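PDB 3T0P: DNA polymerase III, beta subunit from Eubacterium rectale, which probably tethers DNA polymerases and other proteins to DNA as a ring-shaped head-to-tail dimeric sliding clamp, giving them processivity. Local coordinates for residues 120-125 against 218-223; 49-54 against 234-239; 126-131 against 186-191; 198-203 against 224-229. All coordinates share one frame; numbering follows the deposited sequence. Where two conformers were deposited one is given.

Overall arrangement
From the N terminus, the chain first reaches 49-54, which waits some 180 residues for 234-239; contact 2 thereby closes the widest loop and zips the N-terminal-domain strand 52-58 to strand 231-236 of the central domain. The linker 120-125 comes next and packs on 218-223 in contact 1, nested within contact 2. Directly after it, strand 127-131 meets the start of strand 187-196 in contact 3, nested inside contact 1 and joining the edge strands of two sheets. Contact 4 sets helix 197-206 against strand 223-228; it crosses contact 1, follows contact 3 in series and lies inside contact 2. All four reach the sheet shared by the N-terminal and central domains.

Contact 1 of 4, residues 120-125 against 218-223; sequences PYVERN and YITNNH
Arg124 lies across the ring of Tyr218: its CG stands over the ring centre, 3.5 Å from the centroid, as a CH-pi contact only 4° off the normal. CB rests above CE1 and CD1, and the extended chain carries NE past CE2, with guanidinium and ring planes 45° apart. The guanidinium continues to Glu227, where NH2 forms a salt bridge. At the ring edge, Asn125 O lies 3.7 Å from Tyr218 CE1. A leucine in place of Tyr218 would probably leave the Arg124 methylenes without their flat support and the guanidinium freer to swing from Glu227.

The polar link is short: Thr220 OG1 donates to Glu123 O at 2.6 Å, nearly along the C=O axis. The same hydroxyl accepts from a water, 2.9 Å away, that in turn takes the Asn125 N-H, so strand end and linker are joined directly and through solvent.

Apolar packing completes the contact. Val122 CG1 meets Thr220 CB at 3.7 Å, while CG2 lies over one face of the His223 imidazole; Pro120 CG approaches CE1 of that ring. The chemistry implies an interdomain linker laid down on the beta hairpin by one firm hydroxyl bond, flanked by a CH-pi contact and a valine.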
loop_
_atom_site.group_PDB
_atom_site.type_symbol
_atom_site.label_atom_id
_atom_site.label_comp_id
_atom_site.label_asym_id
_atom_site.label_seq_id
_atom_site.Cartn_x
_atom_site.Cartn_y
_atom_site.Cartn_z
ATOM N N PRO B 120 12.769 -22.718 23.559
ATOM C CA PRO B 120 12.926 -23.530 24.777
ATOM C C PRO B 120 11.647 -24.265 25.162
ATOM O O PRO B 120 10.546 -23.861 24.764
ATOM C CB PRO B 120 13.280 -22.492 25.843
ATOM C CG PRO B 120 12.677 -21.221 25.340
ATOM C CD PRO B 120 12.866 -21.275 23.863
ATOM N N TYR B 121 11.799 -25.343 25.937
ATOM C CA TYR B 121 10.669 -26.051 26.501
ATOM C C TYR B 121 10.058 -25.141 27.575
ATOM O O TYR B 121 10.792 -24.520 28.358
ATOM C CB TYR B 121 11.110 -27.401 27.107
ATOM C CG TYR B 121 10.086 -27.998 28.049
ATOM C CD1 TYR B 121 8.989 -28.706 27.562
ATOM C CD2 TYR B 121 10.180 -27.805 29.424
ATOM C CE1 TYR B 121 8.023 -29.225 28.421
ATOM C CE2 TYR B 121 9.221 -28.323 30.295
ATOM C CZ TYR B 121 8.151 -29.045 29.790
ATOM O OH TYR B 121 7.204 -29.560 30.644
ATOM N N VAL B 122 8.725 -25.028 27.581
ATOM C CA VAL B 122 8.006 -24.202 28.553
ATOM C C VAL B 122 6.961 -25.100 29.186
ATOM O O VAL B 122 6.128 -25.671 28.467
ATOM C CB VAL B 122 7.385 -22.897 27.958
ATOM C CG1 VAL B 122 6.719 -22.058 29.047
ATOM C CG2 VAL B 122 8.422 -22.066 27.215
ATOM N N GLU B 123 7.014 -25.244 30.516
ATOM C CA GLU B 123 6.051 -26.077 31.225
ATOM C C GLU B 123 4.654 -25.469 31.110
ATOM O O GLU B 123 4.474 -24.273 31.320
ATOM C CB GLU B 123 6.439 -26.310 32.689
ATOM C CG GLU B 123 5.746 -27.545 33.247
ATOM C CD GLU B 123 6.183 -28.013 34.621
ATOM O OE1 GLU B 123 7.227 -28.701 34.707
ATOM O OE2 GLU B 123 5.439 -27.763 35.597
ATOM N N ARG B 124 3.681 -26.295 30.714
ATOM C CA ARG B 124 2.300 -25.875 30.535
ATOM C C ARG B 124 1.508 -26.174 31.790
ATOM O O ARG B 124 1.169 -27.330 32.062
ATOM C CB ARG B 124 1.680 -26.555 29.310
ATOM C CG ARG B 124 2.031 -25.863 28.008
ATOM C CD ARG B 124 2.056 -26.846 26.854
ATOM N NE ARG B 124 2.175 -26.190 25.550
ATOM C CZ ARG B 124 3.306 -25.703 25.041
ATOM N NH1 ARG B 124 4.432 -25.746 25.744
ATOM N NH2 ARG B 124 3.315 -25.154 23.836
ATOM N N ASN B 125 1.242 -25.128 32.572
ATOM C CA ASN B 125 0.475 -25.254 33.787
ATOM C C ASN B 125 -0.957 -24.883 33.449
ATOM O O ASN B 125 -1.585 -25.534 32.599
ATOM C CB ASN B 125 1.089 -24.395 34.911
ATOM C CG ASN B 125 2.532 -24.749 35.213
ATOM O OD1 ASN B 125 2.916 -25.932 35.282
ATOM N ND2 ASN B 125 3.366 -23.724 35.368
ATOM N N TYR B 218 -0.553 -19.892 27.855
ATOM C CA TYR B 218 0.136 -20.370 29.063
ATOM C C TYR B 218 1.112 -19.324 29.506
ATOM O O TYR B 218 1.867 -18.820 28.676
ATOM C CB TYR B 218 0.885 -21.697 28.821
ATOM C CG TYR B 218 0.003 -22.851 28.428
ATOM C CD1 TYR B 218 -0.625 -23.633 29.392
ATOM C CD2 TYR B 218 -0.221 -23.155 27.091
ATOM C CE1 TYR B 218 -1.447 -24.698 29.032
ATOM C CE2 TYR B 218 -1.036 -24.219 26.720
ATOM C CZ TYR B 218 -1.637 -24.995 27.695
ATOM O OH TYR B 218 -2.429 -26.054 27.334
ATOM N N ILE B 219 1.096 -18.982 30.797
ATOM C CA ILE B 219 1.996 -18.003 31.387
ATOM C C ILE B 219 2.824 -18.750 32.429
ATOM O O ILE B 219 2.309 -19.119 33.478
ATOM C CB ILE B 219 1.212 -16.778 31.938
ATOM C CG1 ILE B 219 0.481 -16.035 30.787
ATOM C CG2 ILE B 219 2.166 -15.842 32.620
ATOM C CD1 ILE B 219 -0.633 -15.076 31.194
ATOM N N THR B 220 4.067 -19.087 32.062
ATOM C CA THR B 220 4.965 -19.863 32.904
ATOM C C THR B 220 6.257 -19.108 33.115
ATOM O O THR B 220 7.219 -19.239 32.338
ATOM C CB THR B 220 5.178 -21.289 32.362
ATOM O OG1 THR B 220 3.902 -21.929 32.261
ATOM C CG2 THR B 220 6.083 -22.161 33.281
ATOM N N ASN B 221 6.209 -18.280 34.196
ATOM C CA ASN B 221 7.219 -17.477 34.896
ATOM C C ASN B 221 7.917 -16.416 34.042
ATOM O O ASN B 221 7.778 -15.227 34.300
ATOM C CB ASN B 221 8.293 -18.399 35.530
ATOM C CG ASN B 221 7.754 -19.616 36.264
ATOM O OD1 ASN B 221 6.949 -19.509 37.202
ATOM N ND2 ASN B 221 8.193 -20.803 35.846
ATOM N N ASN B 222 8.743 -16.861 33.111
ATOM C CA ASN B 222 9.584 -16.033 32.264
ATOM C C ASN B 222 9.097 -16.044 30.831
ATOM O O ASN B 222 9.688 -15.367 29.986
ATOM C CB ASN B 222 11.028 -16.578 32.315
ATOM C CG ASN B 222 11.423 -17.178 33.645
ATOM O OD1 ASN B 222 11.512 -18.406 33.796
ATOM N ND2 ASN B 222 11.621 -16.327 34.646
ATOM N N HIS B 223 8.044 -16.848 30.547
ATOM C CA HIS B 223 7.511 -17.041 29.205
ATOM C C HIS B 223 5.988 -17.001 29.115
ATOM O O HIS B 223 5.274 -17.289 30.077
ATOM C CB HIS B 223 7.993 -18.389 28.653
ATOM C CG HIS B 223 9.481 -18.473 28.518
ATOM N ND1 HIS B 223 10.126 -18.029 27.380
ATOM C CD2 HIS B 223 10.408 -18.885 29.409
ATOM C CE1 HIS B 223 11.418 -18.211 27.604
ATOM N NE2 HIS B 223 11.631 -18.722 28.812
HETATM O O HOH W 1 1.023 -22.079 32.503
#

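Contact 2 of 4, residues 49-54 against 234-239; sequences DMELGI and VSRLIE
Gly53 and Val234 form an antiparallel hydrogen-bonded pair, each N donating to the other's O at 2.8 Å in nearly straight bonds. Next to it, Leu52 and Ser235 make the non-hydrogen-bonded pair, with CA atoms 4.5 Å apart. The ladder ends at Arg236 N, which donates to Glu51 O at 3.0 Å; that oxygen also receives a CA-H...O contact from Ser235 CA. Leu52 CA makes a similar contact to Val234 O.

Side-chain packing is light. Leu52 CD1 touches Ser235 CB at 4.0 Å on the face covered by helix 197-206, where Ser235 OG is hydrogen-bonded to Thr199 OG1 and also donates to Arg236 O.

Charged groups gather where the ladder ends. A bend at chi3 (-39°) turns NE of Arg236 back; one guanidinium face then lies over Glu51 CA, and NH1 comes to 2.8 Å from Met50 O. Glu51 OE1 is 3.8 Å from NH2 but well out of the guanidinium plane, a long salt bridge of charge alone.

The turn leading in is held by Asp49, whose OD1 accepts from both Glu51 N and Leu52 N at 2.9 Å, an Asx turn through Glu51 N that Leu52 N extends to an Asx motif. Backbone bonds thus carry most of this domain junction, continuing one sheet across two domains, with the carboxylate of Asp49 shaping the loop that delivers Glu51 O to the last rung.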
loop_
_atom_site.group_PDB
_atom_site.type_symbol
_atom_site.label_atom_id
_atom_site.label_comp_id
_atom_site.label_asym_id
_atom_site.label_seq_id
_atom_site.Cartn_x
_atom_site.Cartn_y
_atom_site.Cartn_z
ATOM N N ASP B 49 13.953 -15.353 17.152
ATOM C CA ASP B 49 14.807 -14.169 17.248
ATOM C C ASP B 49 15.391 -14.017 18.667
ATOM O O ASP B 49 15.997 -12.988 18.966
ATOM C CB ASP B 49 14.049 -12.904 16.825
ATOM C CG ASP B 49 12.912 -12.483 17.734
ATOM O OD1 ASP B 49 13.127 -12.399 18.949
ATOM O OD2 ASP B 49 11.816 -12.193 17.217
HETATM N N MSE B 50 15.214 -15.053 19.530
HETATM C CA MSE B 50 15.671 -15.176 20.931
HETATM C C MSE B 50 14.686 -14.544 21.922
HETATM O O MSE B 50 14.714 -14.891 23.103
HETATM C CB MSE B 50 17.091 -14.638 21.169
HETATM C CG MSE B 50 18.143 -15.293 20.280
HETATM SE SE MSE B 50 18.149 -17.258 20.305
HETATM C CE MSE B 50 19.006 -17.501 22.098
ATOM N N GLU B 51 13.828 -13.633 21.458
ATOM C CA GLU B 51 12.769 -13.038 22.261
ATOM C C GLU B 51 11.442 -13.730 21.888
ATOM O O GLU B 51 10.689 -14.155 22.757
ATOM C CB GLU B 51 12.686 -11.517 22.043
ATOM C CG GLU B 51 11.531 -10.863 22.780
ATOM C CD GLU B 51 11.563 -9.352 22.825
ATOM O OE1 GLU B 51 12.271 -8.806 23.704
ATOM O OE2 GLU B 51 10.864 -8.715 22.002
ATOM N N LEU B 52 11.171 -13.819 20.588
ATOM C CA LEU B 52 9.956 -14.405 20.041
ATOM C C LEU B 52 10.287 -15.597 19.160
ATOM O O LEU B 52 11.097 -15.488 18.246
ATOM C CB LEU B 52 9.212 -13.330 19.246
ATOM C CG LEU B 52 7.913 -13.703 18.581
ATOM C CD1 LEU B 52 6.803 -13.799 19.604
ATOM C CD2 LEU B 52 7.538 -12.653 17.527
ATOM N N GLY B 53 9.643 -16.719 19.459
ATOM C CA GLY B 53 9.736 -17.972 18.729
ATOM C C GLY B 53 8.391 -18.357 18.146
ATOM O O GLY B 53 7.361 -18.227 18.810
ATOM N N ILE B 54 8.372 -18.768 16.877
ATOM C CA ILE B 54 7.149 -19.233 16.233
ATOM C C ILE B 54 7.479 -20.584 15.617
ATOM O O ILE B 54 8.491 -20.753 14.932
ATOM C CB ILE B 54 6.456 -18.256 15.233
ATOM C CG1 ILE B 54 6.235 -16.862 15.848
ATOM C CG2 ILE B 54 5.107 -18.838 14.761
ATOM C CD1 ILE B 54 5.758 -15.808 14.866
ATOM N N VAL B 234 5.919 -18.547 21.198
ATOM C CA VAL B 234 6.579 -18.484 22.500
ATOM C C VAL B 234 7.334 -17.154 22.636
ATOM O O VAL B 234 8.089 -16.776 21.749
ATOM C CB VAL B 234 7.499 -19.694 22.735
ATOM C CG1 VAL B 234 8.125 -19.632 24.136
ATOM C CG2 VAL B 234 6.731 -20.998 22.544
ATOM N N SER B 235 7.122 -16.447 23.737
ATOM C CA SER B 235 7.780 -15.168 23.942
ATOM C C SER B 235 8.307 -15.034 25.333
ATOM O O SER B 235 7.666 -15.473 26.291
ATOM C CB SER B 235 6.816 -14.023 23.646
ATOM O OG SER B 235 7.346 -12.740 23.946
ATOM N N ARG B 236 9.486 -14.391 25.463
ATOM C CA ARG B 236 10.055 -14.018 26.757
ATOM C C ARG B 236 9.173 -12.930 27.349
ATOM O O ARG B 236 8.465 -12.268 26.605
ATOM C CB ARG B 236 11.475 -13.499 26.596
ATOM C CG ARG B 236 12.540 -14.549 26.260
ATOM C CD ARG B 236 13.960 -14.057 26.577
ATOM N NE ARG B 236 14.161 -12.636 26.254
ATOM C CZ ARG B 236 15.046 -12.168 25.375
ATOM N NH1 ARG B 236 15.867 -12.999 24.739
ATOM N NH2 ARG B 236 15.133 -10.863 25.142
ATOM N N LEU B 237 9.165 -12.766 28.666
ATOM C CA LEU B 237 8.392 -11.724 29.321
ATOM C C LEU B 237 9.344 -10.630 29.807
ATOM O O LEU B 237 10.524 -10.895 29.991
ATOM C CB LEU B 237 7.604 -12.323 30.506
ATOM C CG LEU B 237 6.486 -13.292 30.153
ATOM C CD1 LEU B 237 6.011 -14.001 31.393
ATOM C CD2 LEU B 237 5.324 -12.579 29.438
ATOM N N ILE B 238 8.846 -9.406 30.014
ATOM C CA ILE B 238 9.692 -8.314 30.515
ATOM C C ILE B 238 9.740 -8.381 32.053
ATOM O O ILE B 238 8.691 -8.431 32.705
ATOM C CB ILE B 238 9.217 -6.937 30.007
ATOM C CG1 ILE B 238 9.072 -6.955 28.473
ATOM C CG2 ILE B 238 10.173 -5.839 30.492
ATOM C CD1 ILE B 238 8.438 -5.746 27.855
ATOM N N GLU B 239 10.960 -8.380 32.617
ATOM C CA GLU B 239 11.164 -8.459 34.061
ATOM C C GLU B 239 11.022 -7.082 34.730
ATOM O O GLU B 239 11.327 -6.055 34.115
ATOM C CB GLU B 239 12.540 -9.071 34.367
#

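Contact 3 of 4, residues 126-131 against 186-191; sequences ESIVLS and NHYDSK
Two edge strands, 127-131 and the start of 187-196, meet where two antiparallel sheets of the clamp come together; their axes cross at -123° and approach to 8.5 Å, so side chains rather than a strand ladder make the junction. Glu126 carries the polar part. Its carboxylate straddles the Asp189 N-H, OE1 and OE2 each accepting at 3.1 Å from the syn side, slightly out of plane. OE1 also takes Lys191 NZ on its anti lone pair, a 3.2 Å salt bridge made with the lysine chain running back alongside the glutamate. A water donates to OE2 and to His187 O, tying the same carboxylate to a second backbone position. The Asp189 carboxylate lies nearby, OD2 3.7 Å from Glu126 OE1, a like-charge approach that Lys191 would probably offset.

Tyr188 carries the rest. Its chi1 of -61° sets CG beside the backbone N, and the ring receives Ile128 CG1 over the centre of one face, 4.0 Å from the centroid, in a CH-pi contact. Beyond the ring, OH accepts a weak bond from Val129 N at 3.3 Å.

Strand 127-131 pairs on with strand 214-220 through Ile128 and Leu130, whereas strand 187-196 pairs with 157-163, whose Ile162 touches both Ile128 and Tyr188; Ser131 then occupies the N-cap position before helix 132-140.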
loop_
_atom_site.group_PDB
_atom_site.type_symbol
_atom_site.label_atom_id
_atom_site.label_comp_id
_atom_site.label_asym_id
_atom_site.label_seq_id
_atom_site.Cartn_x
_atom_site.Cartn_y
_atom_site.Cartn_z
ATOM N N GLU B 126 -1.468 -23.860 34.120
ATOM C CA GLU B 126 -2.804 -23.331 33.951
ATOM C C GLU B 126 -2.915 -22.682 32.563
ATOM O O GLU B 126 -2.001 -21.975 32.138
ATOM C CB GLU B 126 -3.083 -22.328 35.076
ATOM C CG GLU B 126 -4.519 -21.850 35.159
ATOM C CD GLU B 126 -4.832 -20.940 36.336
ATOM O OE1 GLU B 126 -4.070 -19.973 36.569
ATOM O OE2 GLU B 126 -5.848 -21.193 37.022
ATOM N N SER B 127 -3.998 -22.990 31.851
ATOM C CA SER B 127 -4.314 -22.493 30.508
ATOM C C SER B 127 -5.418 -21.463 30.561
ATOM O O SER B 127 -6.358 -21.610 31.338
ATOM C CB SER B 127 -4.758 -23.641 29.616
ATOM O OG SER B 127 -5.824 -24.323 30.254
ATOM N N ILE B 128 -5.315 -20.436 29.738
ATOM C CA ILE B 128 -6.303 -19.376 29.607
ATOM C C ILE B 128 -6.842 -19.451 28.170
ATOM O O ILE B 128 -6.060 -19.450 27.229
ATOM C CB ILE B 128 -5.661 -17.997 29.951
ATOM C CG1 ILE B 128 -5.278 -17.912 31.445
ATOM C CG2 ILE B 128 -6.566 -16.829 29.575
ATOM C CD1 ILE B 128 -3.746 -18.211 31.787
ATOM N N VAL B 129 -8.161 -19.497 27.996
ATOM C CA VAL B 129 -8.743 -19.520 26.662
ATOM C C VAL B 129 -9.436 -18.169 26.326
ATOM O O VAL B 129 -10.309 -17.720 27.046
ATOM C CB VAL B 129 -9.729 -20.697 26.481
ATOM C CG1 VAL B 129 -10.320 -20.686 25.074
ATOM C CG2 VAL B 129 -9.055 -22.025 26.764
ATOM N N LEU B 130 -9.085 -17.602 25.188
ATOM C CA LEU B 130 -9.707 -16.405 24.610
ATOM C C LEU B 130 -10.029 -16.707 23.164
ATOM O O LEU B 130 -9.288 -17.474 22.526
ATOM C CB LEU B 130 -8.759 -15.171 24.674
ATOM C CG LEU B 130 -8.292 -14.693 26.029
ATOM C CD1 LEU B 130 -7.222 -13.643 25.877
ATOM C CD2 LEU B 130 -9.433 -14.155 26.857
ATOM N N SER B 131 -11.075 -16.080 22.603
ATOM C CA SER B 131 -11.301 -16.256 21.163
ATOM C C SER B 131 -10.203 -15.503 20.440
ATOM O O SER B 131 -9.586 -14.603 21.022
ATOM C CB SER B 131 -12.691 -15.779 20.726
ATOM O OG SER B 131 -12.892 -14.376 20.818
ATOM N N ASN B 186 -14.356 -18.349 32.825
ATOM C CA ASN B 186 -13.559 -19.208 33.701
ATOM C C ASN B 186 -12.905 -18.415 34.806
ATOM O O ASN B 186 -12.653 -17.226 34.635
ATOM C CB ASN B 186 -12.448 -19.885 32.931
ATOM C CG ASN B 186 -12.825 -21.098 32.159
ATOM O OD1 ASN B 186 -12.449 -22.221 32.506
ATOM N ND2 ASN B 186 -13.474 -20.887 31.037
ATOM N N HIS B 187 -12.580 -19.097 35.915
ATOM C CA HIS B 187 -11.854 -18.484 37.009
ATOM C C HIS B 187 -10.430 -19.005 36.965
ATOM O O HIS B 187 -10.186 -20.196 36.704
ATOM C CB HIS B 187 -12.563 -18.720 38.334
ATOM C CG HIS B 187 -13.815 -17.907 38.420
ATOM N ND1 HIS B 187 -13.893 -16.784 39.223
ATOM C CD2 HIS B 187 -14.976 -18.039 37.735
ATOM C CE1 HIS B 187 -15.101 -16.291 39.018
ATOM N NE2 HIS B 187 -15.793 -17.023 38.146
ATOM N N TYR B 188 -9.492 -18.084 37.107
ATOM C CA TYR B 188 -8.074 -18.389 36.994
ATOM C C TYR B 188 -7.299 -17.879 38.191
ATOM O O TYR B 188 -7.756 -16.946 38.858
ATOM C CB TYR B 188 -7.526 -17.723 35.727
ATOM C CG TYR B 188 -8.162 -18.187 34.430
ATOM C CD1 TYR B 188 -7.893 -19.447 33.910
ATOM C CD2 TYR B 188 -9.004 -17.352 33.706
ATOM C CE1 TYR B 188 -8.500 -19.889 32.739
ATOM C CE2 TYR B 188 -9.563 -17.761 32.496
ATOM C CZ TYR B 188 -9.293 -19.026 32.011
ATOM O OH TYR B 188 -9.868 -19.475 30.853
ATOM N N ASP B 189 -6.101 -18.452 38.430
ATOM C CA ASP B 189 -5.197 -17.966 39.464
ATOM C C ASP B 189 -4.698 -16.597 39.063
ATOM O O ASP B 189 -4.647 -16.290 37.868
ATOM C CB ASP B 189 -3.999 -18.910 39.680
ATOM C CG ASP B 189 -4.325 -20.289 40.216
ATOM O OD1 ASP B 189 -5.399 -20.447 40.854
ATOM O OD2 ASP B 189 -3.505 -21.211 40.008
ATOM N N SER B 190 -4.348 -15.769 40.050
ATOM C CA SER B 190 -3.831 -14.443 39.789
ATOM C C SER B 190 -2.512 -14.525 39.018
ATOM O O SER B 190 -1.674 -15.388 39.290
ATOM C CB SER B 190 -3.658 -13.668 41.083
ATOM O OG SER B 190 -4.946 -13.385 41.601
ATOM N N LYS B 191 -2.377 -13.645 38.034
ATOM C CA LYS B 191 -1.198 -13.532 37.177
ATOM C C LYS B 191 -1.053 -12.085 36.759
ATOM O O LYS B 191 -2.061 -11.432 36.506
ATOM C CB LYS B 191 -1.300 -14.468 35.953
ATOM C CG LYS B 191 -0.476 -15.732 36.113
ATOM C CD LYS B 191 -1.066 -16.898 35.338
ATOM C CE LYS B 191 -0.398 -18.190 35.724
ATOM N NZ LYS B 191 -1.180 -19.357 35.265
HETATM O O HOH W 2 -8.286 -22.201 37.347
#

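Contact 4 of 4, residues 198-203 against 224-229; sequences KTLQEI and IVFEFE. With ACT (acetate ion), chain T.
Ile203 drives its CD1 methyl against Phe226, 3.5 Å from CG and 3.6 Å from CB. The methyl sits over one ring face, 3.9 Å from the centroid and 29° off the normal, a CH-pi contact displaced toward the root of the ring. CG1 anti to the backbone N (chi1 -156°) directs this branch at the strand, and the same CD1 reaches Phe228 CE1 at 4.2 Å. Thr199 CG2 and Leu200 CD2 approach the far end of the Phe226 ring obliquely, at CE1 and CZ.

This is a helix laid on a beta sheet, as in the repeated alpha/beta fold of sliding clamps: helix 198-203 and strand 224-228 run within 5° of parallel, and wholly buried side chains fill the space between them.

Farther out, Ile217 of the adjoining strand touches Phe226, and Val233 touches Ile203 and Phe228. Thr199 turns its methyl to the phenylalanine while OG1 is hydrogen-bonded to Ser235 OG. On the helix flank facing 49-54, Lys198 NZ donates at 2.7 Å to OXT of an acetate, probably from the crystallisation liquor, and salt-bridges Asp49. An alanine at Lys198 would probably leave the Asp49 carboxylate without this charged partner and the acetate without its donor.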
loop_
_atom_site.group_PDB
_atom_site.type_symbol
_atom_site.label_atom_id
_atom_site.label_comp_id
_atom_site.label_asym_id
_atom_site.label_seq_id
_atom_site.Cartn_x
_atom_site.Cartn_y
_atom_site.Cartn_z
ATOM N N LYS B 198 6.462 -6.041 20.516
ATOM C CA LYS B 198 6.732 -6.746 19.261
ATOM C C LYS B 198 5.995 -8.110 19.200
ATOM O O LYS B 198 5.515 -8.474 18.145
ATOM C CB LYS B 198 8.235 -6.944 19.067
ATOM C CG LYS B 198 8.614 -7.427 17.656
ATOM C CD LYS B 198 10.150 -7.523 17.456
ATOM C CE LYS B 198 10.868 -8.560 18.324
ATOM N NZ LYS B 198 10.412 -9.958 18.069
ATOM N N THR B 199 5.897 -8.845 20.322
ATOM C CA THR B 199 5.206 -10.143 20.365
ATOM C C THR B 199 3.743 -9.995 19.984
ATOM O O THR B 199 3.243 -10.759 19.174
ATOM C CB THR B 199 5.337 -10.752 21.749
ATOM O OG1 THR B 199 6.705 -11.104 21.925
ATOM C CG2 THR B 199 4.414 -11.962 21.949
ATOM N N LEU B 200 3.081 -9.015 20.581
ATOM C CA LEU B 200 1.683 -8.678 20.353
ATOM C C LEU B 200 1.465 -8.145 18.960
ATOM O O LEU B 200 0.485 -8.543 18.340
ATOM C CB LEU B 200 1.185 -7.695 21.415
ATOM C CG LEU B 200 1.298 -8.241 22.849
ATOM C CD1 LEU B 200 0.894 -7.195 23.831
ATOM C CD2 LEU B 200 0.470 -9.515 23.046
ATOM N N GLN B 201 2.390 -7.327 18.431
ATOM C CA GLN B 201 2.276 -6.821 17.052
ATOM C C GLN B 201 2.396 -7.963 16.039
ATOM O O GLN B 201 1.586 -8.044 15.120
ATOM C CB GLN B 201 3.351 -5.771 16.758
ATOM C CG GLN B 201 3.089 -4.416 17.374
ATOM C CD GLN B 201 4.314 -3.521 17.360
ATOM O OE1 GLN B 201 5.471 -3.973 17.275
ATOM N NE2 GLN B 201 4.093 -2.219 17.504
ATOM N N GLU B 202 3.364 -8.875 16.238
ATOM C CA GLU B 202 3.575 -10.001 15.316
ATOM C C GLU B 202 2.436 -11.023 15.394
ATOM O O GLU B 202 2.038 -11.572 14.364
ATOM C CB GLU B 202 4.930 -10.681 15.580
ATOM C CG GLU B 202 6.131 -9.773 15.316
ATOM C CD GLU B 202 6.114 -8.999 14.007
ATOM O OE1 GLU B 202 5.838 -9.616 12.954
ATOM O OE2 GLU B 202 6.343 -7.768 14.037
ATOM N N ILE B 203 1.886 -11.246 16.593
ATOM C CA ILE B 203 0.789 -12.202 16.731
ATOM C C ILE B 203 -0.513 -11.641 16.072
ATOM O O ILE B 203 -1.289 -12.428 15.517
ATOM C CB ILE B 203 0.623 -12.700 18.190
ATOM C CG1 ILE B 203 -0.074 -14.050 18.206
ATOM C CG2 ILE B 203 -0.039 -11.714 19.101
ATOM C CD1 ILE B 203 0.362 -14.928 19.310
ATOM N N ILE B 224 5.508 -16.618 27.932
ATOM C CA ILE B 224 4.104 -16.650 27.556
ATOM C C ILE B 224 4.042 -17.495 26.280
ATOM O O ILE B 224 4.899 -17.351 25.412
ATOM C CB ILE B 224 3.427 -15.270 27.422
ATOM C CG1 ILE B 224 1.899 -15.431 27.176
ATOM C CG2 ILE B 224 4.113 -14.372 26.359
ATOM C CD1 ILE B 224 1.046 -14.145 27.522
ATOM N N VAL B 225 3.071 -18.407 26.206
ATOM C CA VAL B 225 2.843 -19.308 25.074
ATOM C C VAL B 225 1.407 -19.107 24.579
ATOM O O VAL B 225 0.476 -19.070 25.375
ATOM C CB VAL B 225 3.130 -20.793 25.461
ATOM C CG1 VAL B 225 2.850 -21.752 24.298
ATOM C CG2 VAL B 225 4.557 -20.969 25.993
ATOM N N PHE B 226 1.252 -18.931 23.267
ATOM C CA PHE B 226 -0.017 -18.813 22.565
ATOM C C PHE B 226 -0.141 -19.982 21.622
ATOM O O PHE B 226 0.761 -20.189 20.824
ATOM C CB PHE B 226 -0.091 -17.505 21.748
ATOM C CG PHE B 226 0.074 -16.234 22.524
ATOM C CD1 PHE B 226 1.341 -15.709 22.771
ATOM C CD2 PHE B 226 -1.034 -15.517 22.957
ATOM C CE1 PHE B 226 1.491 -14.518 23.479
ATOM C CE2 PHE B 226 -0.880 -14.329 23.654
ATOM C CZ PHE B 226 0.382 -13.844 23.920
ATOM N N GLU B 227 -1.229 -20.756 21.712
ATOM C CA GLU B 227 -1.489 -21.854 20.774
ATOM C C GLU B 227 -2.785 -21.603 20.046
ATOM O O GLU B 227 -3.776 -21.265 20.668
ATOM C CB GLU B 227 -1.567 -23.226 21.441
ATOM C CG GLU B 227 -0.535 -23.528 22.496
ATOM C CD GLU B 227 -0.652 -24.986 22.878
ATOM O OE1 GLU B 227 -1.775 -25.416 23.228
ATOM O OE2 GLU B 227 0.334 -25.726 22.676
ATOM N N PHE B 228 -2.775 -21.773 18.747
ATOM C CA PHE B 228 -3.931 -21.598 17.887
ATOM C C PHE B 228 -3.657 -22.347 16.604
ATOM O O PHE B 228 -2.540 -22.281 16.089
ATOM C CB PHE B 228 -4.246 -20.098 17.639
ATOM C CG PHE B 228 -3.148 -19.315 16.969
ATOM C CD1 PHE B 228 -2.031 -18.892 17.689
ATOM C CD2 PHE B 228 -3.206 -19.030 15.605
ATOM C CE1 PHE B 228 -0.996 -18.190 17.059
ATOM C CE2 PHE B 228 -2.175 -18.310 14.978
ATOM C CZ PHE B 228 -1.082 -17.885 15.711
ATOM N N GLU B 229 -4.668 -23.098 16.124
ATOM C CA GLU B 229 -4.645 -23.921 14.906
ATOM C C GLU B 229 -3.432 -24.865 14.982
ATOM O O GLU B 229 -3.386 -25.648 15.924
ATOM C CB GLU B 229 -4.684 -23.043 13.634
ATOM C CG GLU B 229 -5.815 -22.026 13.668
ATOM C CD GLU B 229 -5.860 -20.975 12.568
ATOM O OE1 GLU B 229 -4.807 -20.672 11.953
ATOM O OE2 GLU B 229 -6.960 -20.406 12.368
HETATM C C ACT T . 10.522 -9.926 14.666
HETATM O O ACT T . 10.160 -9.692 13.523
HETATM O OXT ACT T . 9.687 -10.264 15.498
HETATM C CH3 ACT T . 11.984 -9.734 15.010
#